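Local atomic coordinates of endo-xylogalacturonan hydrolase A (Aspergillus tubingensis, PDB entry 4C2L), a protein that hydrolyses xylogalacturonan, the xylose-substituted galacturonan of the hairy regions of pectin, and requires xylose on the galacturonic acid backbone for activity. Residues 37-42 with 68-73; 118-123 with 128-133; 235-240 with 282-287. All coordinates share one frame; numbering follows the deposited sequence.

Contact 1: 37-42 with 68-73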
loop_
_atom_site.group_PDB
_atom_site.type_symbol
_atom_site.label_atom_id
_atom_site.label_comp_id
_atom_site.label_asym_id
_atom_site.label_seq_id
_atom_site.Cartn_x
_atom_site.Cartn_y
_atom_site.Cartn_z
ATOM N N GLU A 37 -18.612 22.276 5.581
ATOM C CA GLU A 37 -19.030 23.429 6.382
ATOM C C GLU A 37 -18.844 23.120 7.866
ATOM O O GLU A 37 -18.378 23.977 8.613
ATOM C CB GLU A 37 -20.464 23.854 6.084
ATOM C CG GLU A 37 -20.777 25.278 6.550
ATOM C CD GLU A 37 -21.037 25.349 8.040
ATOM O OE1 GLU A 37 -21.572 24.349 8.588
ATOM O OE2 GLU A 37 -20.704 26.392 8.661
ATOM N N ALA A 38 -19.188 21.897 8.276
ATOM C CA ALA A 38 -18.958 21.469 9.659
ATOM C C ALA A 38 -17.468 21.514 9.994
ATOM O O ALA A 38 -17.077 22.010 11.062
ATOM C CB ALA A 38 -19.516 20.066 9.890
ATOM N N LEU A 39 -16.631 21.020 9.080
ATOM C CA LEU A 39 -15.185 21.069 9.274
ATOM C C LEU A 39 -14.677 22.508 9.336
ATOM O O LEU A 39 -13.837 22.846 10.165
ATOM C CB LEU A 39 -14.440 20.270 8.193
ATOM C CG LEU A 39 -13.019 19.846 8.582
ATOM C CD1 LEU A 39 -13.042 18.831 9.725
ATOM C CD2 LEU A 39 -12.278 19.256 7.389
ATOM N N SER A 40 -15.185 23.364 8.460
ATOM C CA SER A 40 -14.764 24.756 8.472
ATOM C C SER A 40 -15.171 25.441 9.777
ATOM O O SER A 40 -14.411 26.241 10.354
ATOM C CB SER A 40 -15.361 25.506 7.281
ATOM O OG SER A 40 -14.673 26.736 7.154
ATOM N N SER A 41 -16.358 25.102 10.257
ATOM C CA SER A 41 -16.883 25.730 11.457
ATOM C C SER A 41 -16.152 25.253 12.731
ATOM O O SER A 41 -15.809 26.072 13.592
ATOM C CB SER A 41 -18.382 25.482 11.555
ATOM O OG SER A 41 -18.898 26.041 12.752
ATOM N N CYS A 42 -15.905 23.947 12.829
ATOM C CA CYS A 42 -15.354 23.327 14.045
ATOM C C CYS A 42 -13.909 22.836 13.940
ATOM O O CYS A 42 -13.308 22.465 14.956
ATOM C CB CYS A 42 -16.240 22.166 14.494
ATOM S SG CYS A 42 -17.723 22.704 15.371
ATOM N N SER A 68 -7.439 21.802 11.332
ATOM C CA SER A 68 -6.190 22.226 11.968
ATOM C C SER A 68 -6.273 21.763 13.417
ATOM O O SER A 68 -6.975 22.362 14.231
ATOM C CB SER A 68 -6.046 23.749 11.864
ATOM O OG SER A 68 -4.886 24.196 12.531
ATOM N N ASP A 69 -5.585 20.668 13.719
ATOM C CA ASP A 69 -5.711 19.985 15.021
ATOM C C ASP A 69 -7.153 19.592 15.281
ATOM O O ASP A 69 -7.677 19.784 16.386
ATOM C CB ASP A 69 -5.167 20.857 16.163
ATOM C CG ASP A 69 -3.723 21.243 15.953
ATOM O OD1 ASP A 69 -2.890 20.330 15.774
ATOM O OD2 ASP A 69 -3.414 22.462 15.955
ATOM N N CYS A 70 -7.802 19.062 14.249
ATOM C CA CYS A 70 -9.205 18.695 14.343
ATOM C C CYS A 70 -9.328 17.209 14.618
ATOM O O CYS A 70 -8.386 16.435 14.404
ATOM C CB CYS A 70 -9.961 19.066 13.061
ATOM S SG CYS A 70 -9.722 17.895 11.716
ATOM N N ASP A 71 -10.500 16.821 15.096
ATOM C CA ASP A 71 -10.808 15.426 15.375
ATOM C C ASP A 71 -12.086 15.072 14.612
ATOM O O ASP A 71 -13.152 15.633 14.872
ATOM C CB ASP A 71 -10.967 15.253 16.894
ATOM C CG ASP A 71 -11.306 13.825 17.318
ATOM O OD1 ASP A 71 -11.113 12.850 16.547
ATOM O OD2 ASP A 71 -11.759 13.682 18.476
ATOM N N ILE A 72 -11.964 14.171 13.639
ATOM C CA ILE A 72 -13.097 13.736 12.826
ATOM C C ILE A 72 -13.491 12.320 13.248
ATOM O O ILE A 72 -12.788 11.347 12.954
ATOM C CB ILE A 72 -12.751 13.770 11.318
ATOM C CG1 ILE A 72 -12.219 15.154 10.931
ATOM C CG2 ILE A 72 -13.954 13.386 10.474
ATOM C CD1 ILE A 72 -11.683 15.254 9.506
ATOM N N GLN A 73 -14.613 12.217 13.945
ATOM C CA GLN A 73 -15.064 10.930 14.494
ATOM C C GLN A 73 -16.097 10.307 13.576
ATOM O O GLN A 73 -17.246 10.758 13.477
ATOM C CB GLN A 73 -15.590 11.103 15.925
ATOM C CG GLN A 73 -14.571 11.809 16.810
ATOM C CD GLN A 73 -15.055 12.053 18.230
ATOM O OE1 GLN A 73 -16.203 11.725 18.585
ATOM N NE2 GLN A 73 -14.188 12.652 19.044
#
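Helix 32-42 packs against strand 70-74 through one residue, Leu39, whose CA lies 8.3 Å from the CA of Cys70 and 8.5 Å from the CA of Ile72. A single methyl of Leu39, CD1, does all the touching. The leucine side chain swings CG anti to the backbone N (chi1 -159°), which carries CD1 toward the strand. There it meets Ile72 CD1 at 3.8 Å, with the two side chains crossing at about a right angle. The same Leu39 CD1 lies 4.0 Å from Cys70 SG, a sulfur already tied in a disulfide to Cys67. Cys70 points at the helix and Asp71 away from it, while Ile72 reaches Leu39 with its CD1 end. On the far side Asp71 OD2 accepts a 2.7 Å bond from Gln73 NE2, which arrives 47° above the carboxylate plane, while OD1 forms a salt bridge with Arg105. Leu39 also rests on Ile48 and Leu64, and Cys42 ends the helix with a disulfide to Cys19. The arrangement is the N-terminal cap of the right-handed parallel beta-helix of family 28, where a short helix covers the apolar interior of the first coils. The disulfides and the Asp71 charge pair tie each segment to its own neighbours; between the segments, with no hydrogen bond across it, the contact is apolar, made by a methyl against a methyl and a sulfur.

Contact 2: 118-123 with 128-133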
loop_
_atom_site.group_PDB
_atom_site.type_symbol
_atom_site.label_atom_id
_atom_site.label_comp_id
_atom_site.label_asym_id
_atom_site.label_seq_id
_atom_site.Cartn_x
_atom_site.Cartn_y
_atom_site.Cartn_z
ATOM N N GLN A 118 -17.060 -0.977 -7.167
ATOM C CA GLN A 118 -17.397 -2.038 -8.141
ATOM C C GLN A 118 -17.443 -1.517 -9.574
ATOM O O GLN A 118 -16.871 -2.130 -10.481
ATOM C CB GLN A 118 -18.749 -2.696 -7.811
ATOM C CG GLN A 118 -19.041 -3.903 -8.700
ATOM C CD GLN A 118 -18.126 -5.093 -8.401
ATOM O OE1 GLN A 118 -17.989 -5.513 -7.246
ATOM N NE2 GLN A 118 -17.491 -5.637 -9.438
ATOM N N ASP A 119 -18.150 -0.410 -9.781
ATOM C CA ASP A 119 -18.291 0.113 -11.136
ATOM C C ASP A 119 -16.930 0.462 -11.740
ATOM O O ASP A 119 -16.689 0.205 -12.923
ATOM C CB ASP A 119 -19.212 1.332 -11.165
ATOM C CG ASP A 119 -20.672 0.975 -10.959
ATOM O OD1 ASP A 119 -21.017 -0.224 -10.853
ATOM O OD2 ASP A 119 -21.481 1.920 -10.884
ATOM N N ALA A 120 -16.055 1.044 -10.924
ATOM C CA ALA A 120 -14.707 1.394 -11.365
ATOM C C ALA A 120 -13.934 0.140 -11.748
ATOM O O ALA A 120 -13.222 0.134 -12.756
ATOM C CB ALA A 120 -13.972 2.180 -10.286
ATOM N N TRP A 121 -14.061 -0.931 -10.960
ATOM C CA TRP A 121 -13.314 -2.150 -11.307
ATOM C C TRP A 121 -13.793 -2.741 -12.598
ATOM O O TRP A 121 -13.006 -3.239 -13.390
ATOM C CB TRP A 121 -13.406 -3.208 -10.215
ATOM C CG TRP A 121 -13.000 -2.718 -8.861
ATOM C CD1 TRP A 121 -12.050 -1.740 -8.549
ATOM C CD2 TRP A 121 -13.519 -3.181 -7.572
ATOM N NE1 TRP A 121 -11.970 -1.568 -7.182
ATOM C CE2 TRP A 121 -12.820 -2.416 -6.546
ATOM C CE3 TRP A 121 -14.485 -4.124 -7.183
ATOM C CZ2 TRP A 121 -13.086 -2.590 -5.183
ATOM C CZ3 TRP A 121 -14.731 -4.302 -5.815
ATOM C CH2 TRP A 121 -14.048 -3.559 -4.838
ATOM N N ASP A 122 -15.101 -2.698 -12.823
ATOM C CA ASP A 122 -15.666 -3.266 -14.045
ATOM C C ASP A 122 -15.317 -2.426 -15.265
ATOM O O ASP A 122 -14.998 -2.972 -16.327
ATOM C CB ASP A 122 -17.183 -3.423 -13.905
ATOM C CG ASP A 122 -17.569 -4.495 -12.887
ATOM O OD1 ASP A 122 -16.880 -5.518 -12.750
ATOM O OD2 ASP A 122 -18.606 -4.326 -12.248
ATOM N N LEU A 123 -15.345 -1.103 -15.110
ATOM C CA LEU A 123 -14.938 -0.203 -16.191
ATOM C C LEU A 123 -13.455 -0.375 -16.518
ATOM O O LEU A 123 -13.084 -0.526 -17.676
ATOM C CB LEU A 123 -15.244 1.251 -15.838
ATOM C CG LEU A 123 -14.918 2.313 -16.891
ATOM C CD1 LEU A 123 -15.542 1.973 -18.242
ATOM C CD2 LEU A 123 -15.424 3.666 -16.402
ATOM N N SER A 128 -8.553 -0.151 -19.859
ATOM C CA SER A 128 -7.419 0.065 -18.979
ATOM C C SER A 128 -6.981 1.541 -18.942
ATOM O O SER A 128 -6.140 1.898 -18.138
ATOM C CB SER A 128 -6.247 -0.824 -19.410
ATOM O OG SER A 128 -5.818 -0.425 -20.699
ATOM N N SER A 129 -7.555 2.387 -19.796
ATOM C CA SER A 129 -7.221 3.809 -19.775
ATOM C C SER A 129 -8.025 4.560 -18.702
ATOM O O SER A 129 -7.769 5.741 -18.449
ATOM C CB SER A 129 -7.427 4.454 -21.153
ATOM O OG SER A 129 -8.801 4.667 -21.420
ATOM N N TYR A 130 -9.009 3.890 -18.097
ATOM C CA TYR A 130 -9.799 4.536 -17.051
ATOM C C TYR A 130 -8.914 4.792 -15.817
ATOM O O TYR A 130 -8.288 3.870 -15.288
ATOM C CB TYR A 130 -11.051 3.715 -16.699
ATOM C CG TYR A 130 -11.907 4.416 -15.673
ATOM C CD1 TYR A 130 -12.454 5.670 -15.947
ATOM C CD2 TYR A 130 -12.155 3.841 -14.423
ATOM C CE1 TYR A 130 -13.234 6.339 -15.015
ATOM C CE2 TYR A 130 -12.948 4.502 -13.484
ATOM C CZ TYR A 130 -13.466 5.758 -13.781
ATOM O OH TYR A 130 -14.234 6.450 -12.848
ATOM N N SER A 131 -8.862 6.049 -15.379
ATOM C CA SER A 131 -7.991 6.488 -14.302
ATOM C C SER A 131 -8.848 6.732 -13.057
ATOM O O SER A 131 -9.824 7.489 -13.103
ATOM C CB SER A 131 -7.277 7.788 -14.718
ATOM O OG SER A 131 -6.447 8.278 -13.690
ATOM N N ARG A 132 -8.485 6.048 -11.971
ATOM C CA ARG A 132 -9.292 6.030 -10.736
ATOM C C ARG A 132 -8.613 6.766 -9.581
ATOM O O ARG A 132 -7.382 6.744 -9.456
ATOM C CB ARG A 132 -9.545 4.583 -10.297
ATOM C CG ARG A 132 -10.297 3.748 -11.320
ATOM C CD ARG A 132 -10.121 2.274 -11.014
ATOM N NE ARG A 132 -8.796 1.826 -11.464
ATOM C CZ ARG A 132 -8.194 0.716 -11.055
ATOM N NH1 ARG A 132 -8.761 -0.061 -10.136
ATOM N NH2 ARG A 132 -7.008 0.381 -11.567
ATOM N N PRO A 133 -9.416 7.379 -8.693
ATOM C CA PRO A 133 -8.859 8.105 -7.554
ATOM C C PRO A 133 -8.422 7.188 -6.406
ATOM O O PRO A 133 -8.923 6.074 -6.281
ATOM C CB PRO A 133 -10.044 8.955 -7.076
ATOM C CG PRO A 133 -11.245 8.122 -7.442
ATOM C CD PRO A 133 -10.887 7.489 -8.762
#
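Leu123 and Tyr130 meet in a CH-pi interaction: Leu123 CD2 stands over the middle of the phenol ring, 3.5 Å from the ring centroid and only 7° off its normal. Tyr130 places CG anti to its own backbone N (chi1 -177°), which turns the ring toward the helix. The two side chains cross at about a right angle, and the leucine methyl lies over one face. Tyr130 OH bonds to the carbonyl O of Thr84, which fixes the far end of the ring.

Plain apolar contact centres on Ala120. Its CB meets the edge of the Tyr130 ring at CE2, 4.1 Å away, and also touches the aliphatic part of Arg132, with Ala120 CB 3.9 Å from Arg132 CD.

Around the charged group the approach is edge to edge. Arg132 NH1 lies 4.0 Å from Trp121 CD1, near the plane of the indole, and the guanidinium plane stands perpendicular to that ring. The grip on the charge comes from beyond the segments: NH1 bonds to the carbonyl oxygens of Pro155 and Lys186, NH2 to Asn187 OD1, and Phe124 offers a cation-pi contact.

Helix 118-126 is thus folded back on the loop leading into strand 134-139 of the beta-helix. The Arg132 side chain is about 8 Å from that of Asp210, the probable proton donor. Ala120 CB packs on the arginine's stem while carbonyl and amide oxygens hold its head, which would compensate the buried charge and probably fixes its orientation.

Contact 3: 235-240 with 282-287. With NAG (2-acetamido-2-deoxy-beta-D-glucopyranose), chain B; SO4 (sulfate ion), chain E; SO4 (sulfate ion), chain I.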
loop_
_atom_site.group_PDB
_atom_site.type_symbol
_atom_site.label_atom_id
_atom_site.label_comp_id
_atom_site.label_asym_id
_atom_site.label_seq_id
_atom_site.Cartn_x
_atom_site.Cartn_y
_atom_site.Cartn_z
ATOM N N ILE A 235 4.395 -7.072 0.751
ATOM C CA ILE A 235 5.009 -5.875 1.323
ATOM C C ILE A 235 6.161 -5.619 0.371
ATOM O O ILE A 235 7.123 -6.389 0.334
ATOM C CB ILE A 235 5.540 -6.155 2.750
ATOM C CG1 ILE A 235 4.424 -6.611 3.695
ATOM C CG2 ILE A 235 6.267 -4.944 3.335
ATOM C CD1 ILE A 235 3.345 -5.596 3.970
ATOM N N SER A 236 6.039 -4.551 -0.418
ATOM C CA SER A 236 6.801 -4.422 -1.641
ATOM C C SER A 236 7.552 -3.094 -1.707
ATOM O O SER A 236 6.951 -2.041 -1.543
ATOM C CB SER A 236 5.801 -4.512 -2.810
ATOM O OG SER A 236 6.448 -4.613 -4.064
ATOM N N VAL A 237 8.867 -3.140 -1.911
ATOM C CA VAL A 237 9.609 -1.909 -2.194
ATOM C C VAL A 237 9.515 -1.670 -3.697
ATOM O O VAL A 237 9.932 -2.505 -4.510
ATOM C CB VAL A 237 11.093 -1.976 -1.767
ATOM C CG1 VAL A 237 11.861 -0.750 -2.267
ATOM C CG2 VAL A 237 11.215 -2.091 -0.245
ATOM N N GLY A 238 8.985 -0.516 -4.069
ATOM C CA GLY A 238 8.932 -0.130 -5.476
ATOM C C GLY A 238 7.537 -0.125 -6.102
ATOM O O GLY A 238 6.521 -0.131 -5.384
ATOM N N SER A 239 7.475 -0.098 -7.441
ATOM C CA SER A 239 8.685 -0.087 -8.283
ATOM C C SER A 239 9.461 1.216 -8.122
ATOM O O SER A 239 8.895 2.262 -7.823
ATOM C CB SER A 239 8.334 -0.258 -9.757
ATOM O OG SER A 239 7.496 0.794 -10.189
ATOM N N LEU A 240 10.765 1.129 -8.335
ATOM C CA LEU A 240 11.626 2.306 -8.320
ATOM C C LEU A 240 12.356 2.384 -9.650
ATOM O O LEU A 240 12.647 1.357 -10.256
ATOM C CB LEU A 240 12.663 2.172 -7.197
ATOM C CG LEU A 240 12.140 1.895 -5.789
ATOM C CD1 LEU A 240 13.332 1.773 -4.855
ATOM C CD2 LEU A 240 11.185 2.990 -5.319
ATOM N N SER A 282 18.084 1.342 0.970
ATOM C CA SER A 282 19.021 1.140 2.074
ATOM C C SER A 282 18.343 0.975 3.420
ATOM O O SER A 282 17.407 1.692 3.758
ATOM C CB SER A 282 20.073 2.259 2.113
ATOM O OG SER A 282 19.509 3.495 2.492
ATOM N N ASN A 283 18.821 -0.007 4.185
ATOM C CA ASN A 283 18.313 -0.256 5.530
ATOM C C ASN A 283 16.821 -0.579 5.509
ATOM O O ASN A 283 15.999 0.196 5.997
ATOM C CB ASN A 283 18.628 0.917 6.463
ATOM C CG ASN A 283 18.062 0.736 7.860
ATOM O OD1 ASN A 283 17.873 -0.387 8.339
ATOM N ND2 ASN A 283 17.788 1.847 8.521
ATOM N N VAL A 284 16.502 -1.730 4.938
ATOM C CA VAL A 284 15.135 -2.226 4.916
ATOM C C VAL A 284 15.133 -3.593 5.573
ATOM O O VAL A 284 15.850 -4.488 5.149
ATOM C CB VAL A 284 14.576 -2.302 3.487
ATOM C CG1 VAL A 284 13.182 -2.917 3.499
ATOM C CG2 VAL A 284 14.552 -0.905 2.858
ATOM N N THR A 285 14.310 -3.745 6.605
ATOM C CA THR A 285 14.197 -5.035 7.284
ATOM C C THR A 285 12.781 -5.594 7.165
ATOM O O THR A 285 11.813 -4.882 7.430
ATOM C CB THR A 285 14.530 -4.876 8.776
ATOM O OG1 THR A 285 15.906 -4.505 8.911
ATOM C CG2 THR A 285 14.277 -6.204 9.536
ATOM N N PHE A 286 12.695 -6.868 6.787
ATOM C CA PHE A 286 11.447 -7.609 6.744
ATOM C C PHE A 286 11.638 -8.689 7.809
ATOM O O PHE A 286 12.449 -9.603 7.626
ATOM C CB PHE A 286 11.254 -8.292 5.395
ATOM C CG PHE A 286 11.290 -7.367 4.198
ATOM C CD1 PHE A 286 12.500 -7.082 3.556
ATOM C CD2 PHE A 286 10.113 -6.833 3.671
ATOM C CE1 PHE A 286 12.530 -6.255 2.430
ATOM C CE2 PHE A 286 10.138 -6.005 2.549
ATOM C CZ PHE A 286 11.350 -5.723 1.927
ATOM N N ASN A 287 10.902 -8.575 8.906
ATOM C CA ASN A 287 11.068 -9.474 10.058
ATOM C C ASN A 287 9.776 -10.184 10.457
ATOM O O ASN A 287 8.696 -9.598 10.385
ATOM C CB ASN A 287 11.588 -8.674 11.252
ATOM C CG ASN A 287 11.833 -9.543 12.471
ATOM O OD1 ASN A 287 12.683 -10.445 12.450
ATOM N ND2 ASN A 287 11.091 -9.278 13.547
HETATM C C1 NAG B . 17.226 1.817 9.839
HETATM C C2 NAG B . 17.848 2.931 10.687
HETATM C C3 NAG B . 17.158 3.048 12.042
HETATM C C4 NAG B . 15.633 3.119 11.885
HETATM C C5 NAG B . 15.137 1.981 10.966
HETATM C C6 NAG B . 13.625 1.966 10.689
HETATM C C7 NAG B . 20.239 3.306 10.350
HETATM C C8 NAG B . 21.622 2.835 10.703
HETATM N N2 NAG B . 19.247 2.628 10.914
HETATM O O3 NAG B . 17.634 4.204 12.703
HETATM O O4 NAG B . 15.048 3.028 13.178
HETATM O O5 NAG B . 15.828 2.016 9.731
HETATM O O6 NAG B . 13.148 3.236 10.298
HETATM O O7 NAG B . 20.082 4.257 9.584
HETATM S S SO4 E . 4.166 -0.286 -9.549
HETATM O O1 SO4 E . 3.286 -1.472 -9.613
HETATM O O2 SO4 E . 4.901 -0.180 -10.835
HETATM O O3 SO4 E . 5.061 -0.495 -8.401
HETATM O O4 SO4 E . 3.352 0.933 -9.397
HETATM S S SO4 I . 11.533 -11.402 17.233
HETATM O O1 SO4 I . 10.542 -12.495 17.116
HETATM O O2 SO4 I . 12.899 -11.968 17.144
HETATM O O3 SO4 I . 11.369 -10.717 18.535
HETATM O O4 SO4 I . 11.324 -10.427 16.140
#
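The ring of Phe286 approaches strand 235-240 obliquely, reaching Ile235 and Val237 with its outer carbons. Phe286 CE2 comes within 3.8 Å of the backbone O of Ile235 and also touches the CG2 methyl of that residue, their side chains sliding past each other in opposite directions. Its CZ lies 4.2 Å from Val237 CG2. With CG anti to the carbonyl carbon (chi1 -57°), the ring projects across the interior, where it also packs edge-to-face with Phe298. The same Val237 CG2 meets Val284 CG1 at 4.3 Å, two residues further along each strand. Ile235, Val237, Val284 and Phe286 are all buried, and no hydrogen bond joins the two segments.

The two strands run nearly antiparallel (166°), their axes 10.0 Å apart. They belong to different sheets of the right-handed parallel beta-helix and face each other across its core, where side chains fill the space between the strands, with no backbone bond across it. Each strand is hydrogen-bonded to parallel neighbours from adjacent coils; Ile235, for example, bonds through its backbone to Ala264 and Gly266.

Ser239, Asn283 and Asn287 are partly exposed. Beyond Gly238 a cis peptide leads into Ser239, which grips a sulfate ion, probably from the crystallisation liquor, with its N 2.6 Å from sulfate O3 (163°) and its OG 2.8 Å from sulfate O2. On the other strand, Asn283 ND2 is joined to C1 of the N-acetylglucosamine (NAG) by a 1.4 Å covalent bond, the N-glycan root, and also bonds to Asn250 OD1. Asn287 ND2 donates to O4 of a second sulfate at 2.8 Å, and also bonds to Thr254 OG1.

In the fold
From the N terminus the three contacts follow in series, none nesting in or crossing another. Contact 1 comes first, closing a loop of 25 residues that contains strands 47-50, 55-58 and 62-63, and fastens the capping helix to the first coils. Contact 2 spans only four residues, most of them the end of helix 118-126, and folds that helix onto the approach to strand 134-139. Contact 3 spans 41 residues, including strands 246-259 and 266-269, and joins two faces of the beta-helix further along. Contact 3 lies across the chain's centre from both others, its centre about 36 Å from that of contact 1 and about 28 Å from that of contact 2.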